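Uncharacterized oxidoreductase yvaA (Bacillus subtilis subsp. subtilis, PDB 3GDO) catalyses the reversible NADPH-dependent reduction of scyllo-inosose to scyllo-inositol and does not accept NADH in place of NADPH. Local coordinates at residues B[42-47]-B[51-56]; B[214-219]-B[223-228]; B[257-262]-B[269-274]. All blocks are in the same frame, centred on the assembly; numbering follows the deposited sequence.

Interaction 1: B[42-47]-B[51-56]; sequences EEVKRD and AEVVHE
V44, on the helix that ends at D47, meets V53 of the short strand 52-54 and A51 just ahead of it, and these three residues make up the whole contact. V44 contributes the largest share of the buried surface and works mainly through CB and CG1, with CG2 a little farther from V53. Its CB lies 3.8 Å from V53 CG2, and the CG1 branch approaches V53 CG2 to 3.8 Å and A51 CB to 4.0 Å. CG1 is anti to the backbone N of V44 (chi1 174°), which brings that methyl within contact of both A51 and V53. From the strand, V53 answers with one methyl only, CG2; the two valines cross obliquely, so that a branch of one rests against the fork of the other. I36 of strand 31-37, T38 just after it and Y13 of another loop also touch V44, while T38 and T41, the latter on the same helix as V44, touch V53. The arrangement is the return half of a beta-alpha-beta crossover: the chain runs from strand 31-37 through the helix to strand 52-54, one of the two outermost strands of the parallel Rossmann sheet within this chain. Because only methyl and methine carbons meet, the helix is probably held here by van der Waals contact and partial exclusion of water, without direction-dependent polar bonding between these segments.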
loop_
_atom_site.group_PDB
_atom_site.type_symbol
_atom_site.label_atom_id
_atom_site.label_comp_id
_atom_site.label_asym_id
_atom_site.label_seq_id
_atom_site.Cartn_x
_atom_site.Cartn_y
_atom_site.Cartn_z
ATOM N N GLU B 42 -3.039 13.719 44.795
ATOM C CA GLU B 42 -3.872 12.605 45.243
ATOM C C GLU B 42 -3.721 11.353 44.402
ATOM O O GLU B 42 -3.810 10.234 44.937
ATOM C CB GLU B 42 -5.378 12.975 45.264
ATOM C CG GLU B 42 -5.887 13.653 46.489
ATOM C CD GLU B 42 -5.772 12.818 47.759
ATOM O OE1 GLU B 42 -6.312 11.675 47.830
ATOM O OE2 GLU B 42 -5.143 13.325 48.705
ATOM N N GLU B 43 -3.561 11.517 43.085
ATOM C CA GLU B 43 -3.452 10.335 42.201
ATOM C C GLU B 43 -2.199 9.572 42.571
ATOM O O GLU B 43 -2.242 8.361 42.719
ATOM C CB GLU B 43 -3.388 10.668 40.704
ATOM C CG GLU B 43 -4.617 11.320 40.125
ATOM C CD GLU B 43 -4.493 11.525 38.632
ATOM O OE1 GLU B 43 -5.047 12.523 38.139
ATOM O OE2 GLU B 43 -3.831 10.704 37.950
ATOM N N VAL B 44 -1.101 10.299 42.747
ATOM C CA VAL B 44 0.172 9.674 43.095
ATOM C C VAL B 44 0.119 9.002 44.469
ATOM O O VAL B 44 0.689 7.929 44.657
ATOM C CB VAL B 44 1.342 10.667 43.046
ATOM C CG1 VAL B 44 2.633 10.003 43.551
ATOM C CG2 VAL B 44 1.528 11.229 41.619
ATOM N N LYS B 45 -0.557 9.633 45.424
ATOM C CA LYS B 45 -0.684 9.047 46.762
ATOM C C LYS B 45 -1.399 7.692 46.687
ATOM O O LYS B 45 -1.034 6.745 47.390
ATOM C CB LYS B 45 -1.418 10.004 47.703
ATOM C CG LYS B 45 -1.665 9.424 49.085
ATOM C CD LYS B 45 -2.368 10.412 49.998
ATOM C CE LYS B 45 -2.783 9.722 51.301
ATOM N NZ LYS B 45 -2.642 10.643 52.454
ATOM N N ARG B 46 -2.400 7.603 45.819
ATOM C CA ARG B 46 -3.148 6.363 45.612
ATOM C C ARG B 46 -2.416 5.342 44.734
ATOM O O ARG B 46 -2.547 4.142 44.946
ATOM C CB ARG B 46 -4.542 6.666 45.032
ATOM C CG ARG B 46 -5.453 7.456 45.999
ATOM C CD ARG B 46 -6.902 7.414 45.545
ATOM N NE ARG B 46 -7.033 7.982 44.204
ATOM C CZ ARG B 46 -7.242 9.276 43.950
ATOM N NH1 ARG B 46 -7.376 10.131 44.961
ATOM N NH2 ARG B 46 -7.329 9.717 42.689
ATOM N N ASP B 47 -1.650 5.811 43.753
ATOM C CA ASP B 47 -0.930 4.906 42.838
ATOM C C ASP B 47 0.411 4.444 43.426
ATOM O O ASP B 47 0.731 3.255 43.388
ATOM C CB ASP B 47 -0.668 5.586 41.479
ATOM C CG ASP B 47 -1.942 5.809 40.648
ATOM O OD1 ASP B 47 -2.977 5.180 40.935
ATOM O OD2 ASP B 47 -1.880 6.606 39.676
ATOM N N ALA B 51 6.022 7.330 46.821
ATOM C CA ALA B 51 6.661 8.346 45.994
ATOM C C ALA B 51 6.482 9.714 46.638
ATOM O O ALA B 51 5.546 9.922 47.387
ATOM C CB ALA B 51 6.072 8.318 44.581
ATOM N N GLU B 52 7.372 10.649 46.366
ATOM C CA GLU B 52 7.176 11.993 46.835
ATOM C C GLU B 52 6.750 12.856 45.637
ATOM O O GLU B 52 7.411 12.844 44.582
ATOM C CB GLU B 52 8.450 12.521 47.511
ATOM C CG GLU B 52 8.563 14.058 47.634
ATOM C CD GLU B 52 9.829 14.508 48.360
ATOM O OE1 GLU B 52 10.148 15.730 48.371
ATOM O OE2 GLU B 52 10.522 13.624 48.923
ATOM N N VAL B 53 5.647 13.594 45.790
ATOM C CA VAL B 53 5.280 14.569 44.775
ATOM C C VAL B 53 6.109 15.829 44.941
ATOM O O VAL B 53 6.363 16.278 46.068
ATOM C CB VAL B 53 3.783 14.919 44.805
ATOM C CG1 VAL B 53 3.449 15.864 43.663
ATOM C CG2 VAL B 53 2.976 13.673 44.658
ATOM N N VAL B 54 6.540 16.391 43.819
ATOM C CA VAL B 54 7.276 17.632 43.796
ATOM C C VAL B 54 6.647 18.476 42.688
ATOM O O VAL B 54 5.994 17.933 41.798
ATOM C CB VAL B 54 8.823 17.407 43.539
ATOM C CG1 VAL B 54 9.379 16.349 44.464
ATOM C CG2 VAL B 54 9.119 17.018 42.093
ATOM N N HIS B 55 6.852 19.787 42.730
ATOM C CA HIS B 55 6.293 20.675 41.712
ATOM C C HIS B 55 7.368 21.466 40.990
ATOM O O HIS B 55 7.088 22.154 40.018
ATOM C CB HIS B 55 5.192 21.603 42.306
ATOM C CG HIS B 55 4.262 20.892 43.247
ATOM N ND1 HIS B 55 3.366 19.927 42.823
ATOM C CD2 HIS B 55 4.140 20.953 44.598
ATOM C CE1 HIS B 55 2.721 19.440 43.871
ATOM N NE2 HIS B 55 3.170 20.045 44.958
ATOM N N GLU B 56 8.608 21.360 41.446
ATOM C CA GLU B 56 9.711 22.012 40.729
ATOM C C GLU B 56 10.621 20.992 40.074
ATOM O O GLU B 56 10.871 19.942 40.656
ATOM C CB GLU B 56 10.551 22.870 41.673
ATOM C CG GLU B 56 10.815 24.235 41.109
ATOM C CD GLU B 56 9.522 24.920 40.677
ATOM O OE1 GLU B 56 8.538 24.887 41.451
ATOM O OE2 GLU B 56 9.493 25.481 39.562
#

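Interaction 2: B[214-219]-B[223-228]; sequences HLTLDY and QAILYG
The beta hairpin formed by strands 212-219 and 222-228 supplies this contact, a worked case of how an antiparallel pair sorts its side chains onto two faces. The axes of the two short segments pass 4.6 Å apart. L215 and L226 form a hydrogen-bonded pair, with L215 N to L226 O at 2.6 Å and L226 N returning to L215 O; L217 and A224 repeat the pattern. Between them, T216 faces I225 as a non-hydrogen-bonded pair.

The face bearing L215, L217, A224 and L226 is apolar. L217 CB touches A224 CB at 4.0 Å, while the Y219 ring brings CE2 within 3.9 Å of that same methyl, which lies at the ring edge. Helices 174-190 and 323-342 pack on this side.

On the other face, H214 is swung over the partner strand: a chi1 of -168° sets the imidazole opposite its own amide nitrogen, and CD2 comes to 3.4 Å from Y227 CB and CE1 to 3.6 Å from I225 CG2. The H214 and Y227 rings lie nearly parallel, at 20°, but offset so far that little of one covers the other. T216 lies alongside I225, with T216 OG1 3.5 Å from I225 CD1. Near the turn, Q223 NE2 donates to D218 OD1 at 3.2 Å, approaching from above the carboxylate plane; G220 offers its N to the same OD1 and its O to the same NE2, tying both side chains to the turn. H214 also meets H214 and I225 of the second subunit.

One face under helices and the other at the subunit interface is an arrangement typical of the open sheet in the C-terminal alpha/beta domain of Gfo/Idh/MocA oxidoreductases.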
loop_
_atom_site.group_PDB
_atom_site.type_symbol
_atom_site.label_atom_id
_atom_site.label_comp_id
_atom_site.label_asym_id
_atom_site.label_seq_id
_atom_site.Cartn_x
_atom_site.Cartn_y
_atom_site.Cartn_z
ATOM N N HIS B 214 2.081 8.989 3.497
ATOM C CA HIS B 214 2.494 7.858 2.701
ATOM C C HIS B 214 4.000 8.024 2.392
ATOM O O HIS B 214 4.392 8.940 1.670
ATOM C CB HIS B 214 1.698 7.843 1.383
ATOM C CG HIS B 214 1.850 6.562 0.651
ATOM N ND1 HIS B 214 2.982 6.258 -0.092
ATOM C CD2 HIS B 214 1.069 5.450 0.639
ATOM C CE1 HIS B 214 2.856 5.029 -0.575
ATOM N NE2 HIS B 214 1.714 4.514 -0.135
ATOM N N LEU B 215 4.841 7.176 2.947
ATOM C CA LEU B 215 6.282 7.319 2.728
ATOM C C LEU B 215 6.848 6.116 1.998
ATOM O O LEU B 215 6.481 4.979 2.300
ATOM C CB LEU B 215 7.016 7.423 4.084
ATOM C CG LEU B 215 7.216 8.754 4.803
ATOM C CD1 LEU B 215 5.873 9.431 5.126
ATOM C CD2 LEU B 215 7.983 8.462 6.093
ATOM N N THR B 216 7.745 6.369 1.059
ATOM C CA THR B 216 8.539 5.307 0.461
ATOM C C THR B 216 10.006 5.490 0.882
ATOM O O THR B 216 10.619 6.553 0.588
ATOM C CB THR B 216 8.448 5.318 -1.096
ATOM O OG1 THR B 216 7.077 5.149 -1.507
ATOM C CG2 THR B 216 9.332 4.216 -1.709
ATOM N N LEU B 217 10.541 4.492 1.562
ATOM C CA LEU B 217 11.991 4.434 1.876
ATOM C C LEU B 217 12.739 3.533 0.903
ATOM O O LEU B 217 12.472 2.315 0.807
ATOM C CB LEU B 217 12.260 4.014 3.326
ATOM C CG LEU B 217 12.042 5.045 4.445
ATOM C CD1 LEU B 217 10.647 5.646 4.473
ATOM C CD2 LEU B 217 12.342 4.422 5.832
ATOM N N ASP B 218 13.651 4.170 0.163
ATOM C CA ASP B 218 14.295 3.553 -0.973
ATOM C C ASP B 218 15.548 2.827 -0.485
ATOM O O ASP B 218 16.515 3.466 -0.059
ATOM C CB ASP B 218 14.626 4.636 -2.035
ATOM C CG ASP B 218 15.370 4.077 -3.280
ATOM O OD1 ASP B 218 15.507 2.840 -3.454
ATOM O OD2 ASP B 218 15.827 4.914 -4.092
ATOM N N TYR B 219 15.498 1.504 -0.497
ATOM C CA TYR B 219 16.682 0.692 -0.218
ATOM C C TYR B 219 17.093 -0.068 -1.496
ATOM O O TYR B 219 17.515 -1.197 -1.407
ATOM C CB TYR B 219 16.378 -0.331 0.857
ATOM C CG TYR B 219 16.057 0.214 2.245
ATOM C CD1 TYR B 219 17.062 0.319 3.237
ATOM C CD2 TYR B 219 14.754 0.585 2.587
ATOM C CE1 TYR B 219 16.769 0.792 4.537
ATOM C CE2 TYR B 219 14.449 1.037 3.879
ATOM C CZ TYR B 219 15.460 1.153 4.846
ATOM O OH TYR B 219 15.136 1.617 6.096
ATOM N N GLN B 223 11.987 -2.094 -1.128
ATOM C CA GLN B 223 11.156 -0.865 -1.019
ATOM C C GLN B 223 10.329 -0.987 0.236
ATOM O O GLN B 223 9.662 -2.021 0.444
ATOM C CB GLN B 223 10.259 -0.664 -2.251
ATOM C CG GLN B 223 11.044 -0.465 -3.542
ATOM C CD GLN B 223 11.725 0.902 -3.578
ATOM O OE1 GLN B 223 11.121 1.922 -3.286
ATOM N NE2 GLN B 223 13.011 0.908 -3.905
ATOM N N ALA B 224 10.434 0.012 1.104
ATOM C CA ALA B 224 9.719 0.002 2.383
ATOM C C ALA B 224 8.675 1.078 2.230
ATOM O O ALA B 224 9.018 2.220 1.855
ATOM C CB ALA B 224 10.669 0.311 3.561
ATOM N N ILE B 225 7.404 0.726 2.477
ATOM C CA ILE B 225 6.310 1.661 2.211
ATOM C C ILE B 225 5.576 1.823 3.534
ATOM O O ILE B 225 5.107 0.821 4.078
ATOM C CB ILE B 225 5.292 1.113 1.158
ATOM C CG1 ILE B 225 5.934 0.695 -0.182
ATOM C CG2 ILE B 225 4.057 2.064 1.022
ATOM C CD1 ILE B 225 6.710 1.713 -0.896
ATOM N N LEU B 226 5.458 3.053 4.045
ATOM C CA LEU B 226 4.869 3.264 5.380
ATOM C C LEU B 226 3.805 4.318 5.248
ATOM O O LEU B 226 4.071 5.416 4.726
ATOM C CB LEU B 226 5.909 3.738 6.400
ATOM C CG LEU B 226 7.165 2.886 6.523
ATOM C CD1 LEU B 226 8.256 3.684 7.265
ATOM C CD2 LEU B 226 6.846 1.588 7.246
ATOM N N TYR B 227 2.584 3.963 5.657
ATOM C CA TYR B 227 1.460 4.834 5.373
ATOM C C TYR B 227 0.399 4.727 6.429
ATOM O O TYR B 227 0.335 3.735 7.178
ATOM C CB TYR B 227 0.901 4.566 3.966
ATOM C CG TYR B 227 0.245 3.228 3.778
ATOM C CD1 TYR B 227 -1.133 3.078 3.997
ATOM C CD2 TYR B 227 1.003 2.092 3.375
ATOM C CE1 TYR B 227 -1.745 1.863 3.818
ATOM C CE2 TYR B 227 0.379 0.841 3.195
ATOM C CZ TYR B 227 -1.000 0.744 3.411
ATOM O OH TYR B 227 -1.668 -0.452 3.244
ATOM N N GLY B 228 -0.444 5.738 6.476
ATOM C CA GLY B 228 -1.414 5.881 7.547
ATOM C C GLY B 228 -2.423 6.932 7.152
ATOM O O GLY B 228 -2.038 8.017 6.678
#

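Interaction 3: B[257-262]-B[269-274]; sequences EDALRA and DSWGAD
W271 reaches across from the loop after helix 256-261 to touch A259 and L260, a compact example of one large aromatic side chain bridging a loop and a helix. At CB the chain turns CG away from the backbone N and beside the carbonyl carbon (chi1 -178°), which lets the indole extend to the helix. The five-membered ring is the near half; its NE1 is hydrogen-bonded to OE1 of Q256, at the start of the same helix, which probably limits how far the indole can turn. Farther out the benzene half does the touching. CZ3 lies 3.7 Å from A259 CB, and CH2, at the outer end of the ring, is shared by both helix residues, 3.6 Å from A259 CB and 3.8 Å from L260 CD2. CZ2 completes the set at 4.0 Å from L260 CD2. L260 and W271 cross at about a right angle, with L260 CG in the ring plane at the edge, while A259 CB and L260 CD2 approach obliquely. The outer atoms of the benzene half therefore carry the contact. P266 also packs on W271, and the carbonyl of W271 accepts a bond from ND2 of N299, so the loop has further partners beyond the helix. S270 to A273 form a type II beta turn, with W271 at its second position. Were W271 an alanine, the A259 methyl and the L260 branch would probably lose their aromatic cover, and Q256 OE1 its indole donor. The contact thus combines non-directional carbon packing at the ring's outer end with one polar bond that probably helps orient it.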
loop_
_atom_site.group_PDB
_atom_site.type_symbol
_atom_site.label_atom_id
_atom_site.label_comp_id
_atom_site.label_asym_id
_atom_site.label_seq_id
_atom_site.Cartn_x
_atom_site.Cartn_y
_atom_site.Cartn_z
ATOM N N GLU B 257 -0.903 -1.525 25.312
ATOM C CA GLU B 257 -1.442 -0.234 25.695
ATOM C C GLU B 257 -2.884 -0.290 26.197
ATOM O O GLU B 257 -3.217 0.413 27.137
ATOM C CB GLU B 257 -1.282 0.807 24.595
ATOM C CG GLU B 257 0.148 1.301 24.503
ATOM C CD GLU B 257 0.233 2.662 23.849
ATOM O OE1 GLU B 257 1.304 3.288 23.932
ATOM O OE2 GLU B 257 -0.776 3.109 23.261
ATOM N N ASP B 258 -3.734 -1.120 25.592
ATOM C CA ASP B 258 -5.120 -1.250 26.062
ATOM C C ASP B 258 -5.186 -1.925 27.414
ATOM O O ASP B 258 -5.983 -1.522 28.254
ATOM C CB ASP B 258 -6.020 -2.025 25.078
ATOM C CG ASP B 258 -6.423 -1.193 23.877
ATOM O OD1 ASP B 258 -6.151 0.026 23.845
ATOM O OD2 ASP B 258 -7.011 -1.767 22.946
ATOM N N ALA B 259 -4.389 -2.966 27.615
ATOM C CA ALA B 259 -4.312 -3.574 28.952
ATOM C C ALA B 259 -3.908 -2.529 30.013
ATOM O O ALA B 259 -4.515 -2.470 31.089
ATOM C CB ALA B 259 -3.340 -4.750 28.963
ATOM N N LEU B 260 -2.914 -1.694 29.691
ATOM C CA LEU B 260 -2.457 -0.623 30.596
ATOM C C LEU B 260 -3.532 0.423 30.841
ATOM O O LEU B 260 -3.677 0.898 31.956
ATOM C CB LEU B 260 -1.176 0.058 30.063
ATOM C CG LEU B 260 0.114 -0.779 30.042
ATOM C CD1 LEU B 260 1.191 -0.085 29.207
ATOM C CD2 LEU B 260 0.615 -1.096 31.477
ATOM N N ARG B 261 -4.289 0.801 29.803
ATOM C CA ARG B 261 -5.416 1.741 29.990
ATOM C C ARG B 261 -6.505 1.143 30.896
ATOM O O ARG B 261 -7.140 1.861 31.651
ATOM C CB ARG B 261 -6.019 2.177 28.664
ATOM C CG ARG B 261 -5.132 3.078 27.786
ATOM C CD ARG B 261 -5.702 3.051 26.359
ATOM N NE ARG B 261 -5.026 3.960 25.435
ATOM C CZ ARG B 261 -5.123 5.285 25.482
ATOM N NH1 ARG B 261 -5.856 5.869 26.420
ATOM N NH2 ARG B 261 -4.494 6.030 24.592
ATOM N N ALA B 262 -6.694 -0.165 30.839
ATOM C CA ALA B 262 -7.683 -0.830 31.688
ATOM C C ALA B 262 -7.201 -1.092 33.123
ATOM O O ALA B 262 -7.822 -1.888 33.842
ATOM C CB ALA B 262 -8.113 -2.135 31.030
ATOM N N ASP B 269 2.698 -14.834 32.442
ATOM C CA ASP B 269 3.160 -15.107 31.067
ATOM C C ASP B 269 2.154 -14.787 29.950
ATOM O O ASP B 269 2.506 -14.781 28.769
ATOM C CB ASP B 269 3.610 -16.560 30.984
ATOM C CG ASP B 269 4.557 -16.916 32.107
ATOM O OD1 ASP B 269 5.699 -16.385 32.102
ATOM O OD2 ASP B 269 4.149 -17.687 33.016
ATOM N N SER B 270 0.911 -14.526 30.326
ATOM C CA SER B 270 -0.128 -14.151 29.373
ATOM C C SER B 270 -0.114 -12.644 29.030
ATOM O O SER B 270 -0.962 -12.176 28.281
ATOM C CB SER B 270 -1.499 -14.550 29.926
ATOM O OG SER B 270 -1.994 -13.545 30.803
ATOM N N TRP B 271 0.816 -11.877 29.600
ATOM C CA TRP B 271 0.945 -10.473 29.228
ATOM C C TRP B 271 1.435 -10.333 27.782
ATOM O O TRP B 271 2.410 -10.984 27.370
ATOM C CB TRP B 271 1.866 -9.702 30.186
ATOM C CG TRP B 271 1.960 -8.248 29.819
ATOM C CD1 TRP B 271 2.886 -7.667 28.996
ATOM C CD2 TRP B 271 1.074 -7.185 30.243
ATOM N NE1 TRP B 271 2.635 -6.321 28.880
ATOM C CE2 TRP B 271 1.533 -5.993 29.631
ATOM C CE3 TRP B 271 -0.058 -7.130 31.078
ATOM C CZ2 TRP B 271 0.904 -4.747 29.825
ATOM C CZ3 TRP B 271 -0.697 -5.883 31.277
ATOM C CH2 TRP B 271 -0.200 -4.707 30.654
ATOM N N GLY B 272 0.732 -9.488 27.023
ATOM C CA GLY B 272 1.116 -9.151 25.644
ATOM C C GLY B 272 0.716 -10.171 24.589
ATOM O O GLY B 272 1.110 -10.045 23.425
ATOM N N ALA B 273 -0.067 -11.180 24.995
ATOM C CA ALA B 273 -0.539 -12.237 24.079
ATOM C C ALA B 273 -1.425 -11.636 22.974
ATOM O O ALA B 273 -2.239 -10.750 23.226
ATOM C CB ALA B 273 -1.324 -13.314 24.837
ATOM N N ASP B 274 -1.268 -12.144 21.768
ATOM C CA ASP B 274 -2.093 -11.714 20.655
ATOM C C ASP B 274 -3.380 -12.536 20.651
ATOM O O ASP B 274 -3.454 -13.597 21.292
ATOM C CB ASP B 274 -1.311 -11.887 19.346
ATOM C CG ASP B 274 -1.795 -10.940 18.219
ATOM O OD1 ASP B 274 -2.792 -10.227 18.421
ATOM O OD2 ASP B 274 -1.180 -10.950 17.129
#

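Read from the N terminus, the three contacts come in series, each closing a short loop before the next opens, and none nests within or crosses another. Interaction 1 closes a three-residue connection inside the NAD-binding Rossmann region, at an outer strand of its parallel sheet. Interaction 2 closes the hairpin turn within the mixed sheet of the C-terminal alpha/beta domain, beside the subunit interface. Interaction 3, in the same C-terminal domain, spans six residues and joins helix 256-261 to the following loop; that helix also packs on helix 15-26 of the Rossmann region. Centres of interactions 1 and 2 are 43 Å apart, on opposite sides of the chain's centre.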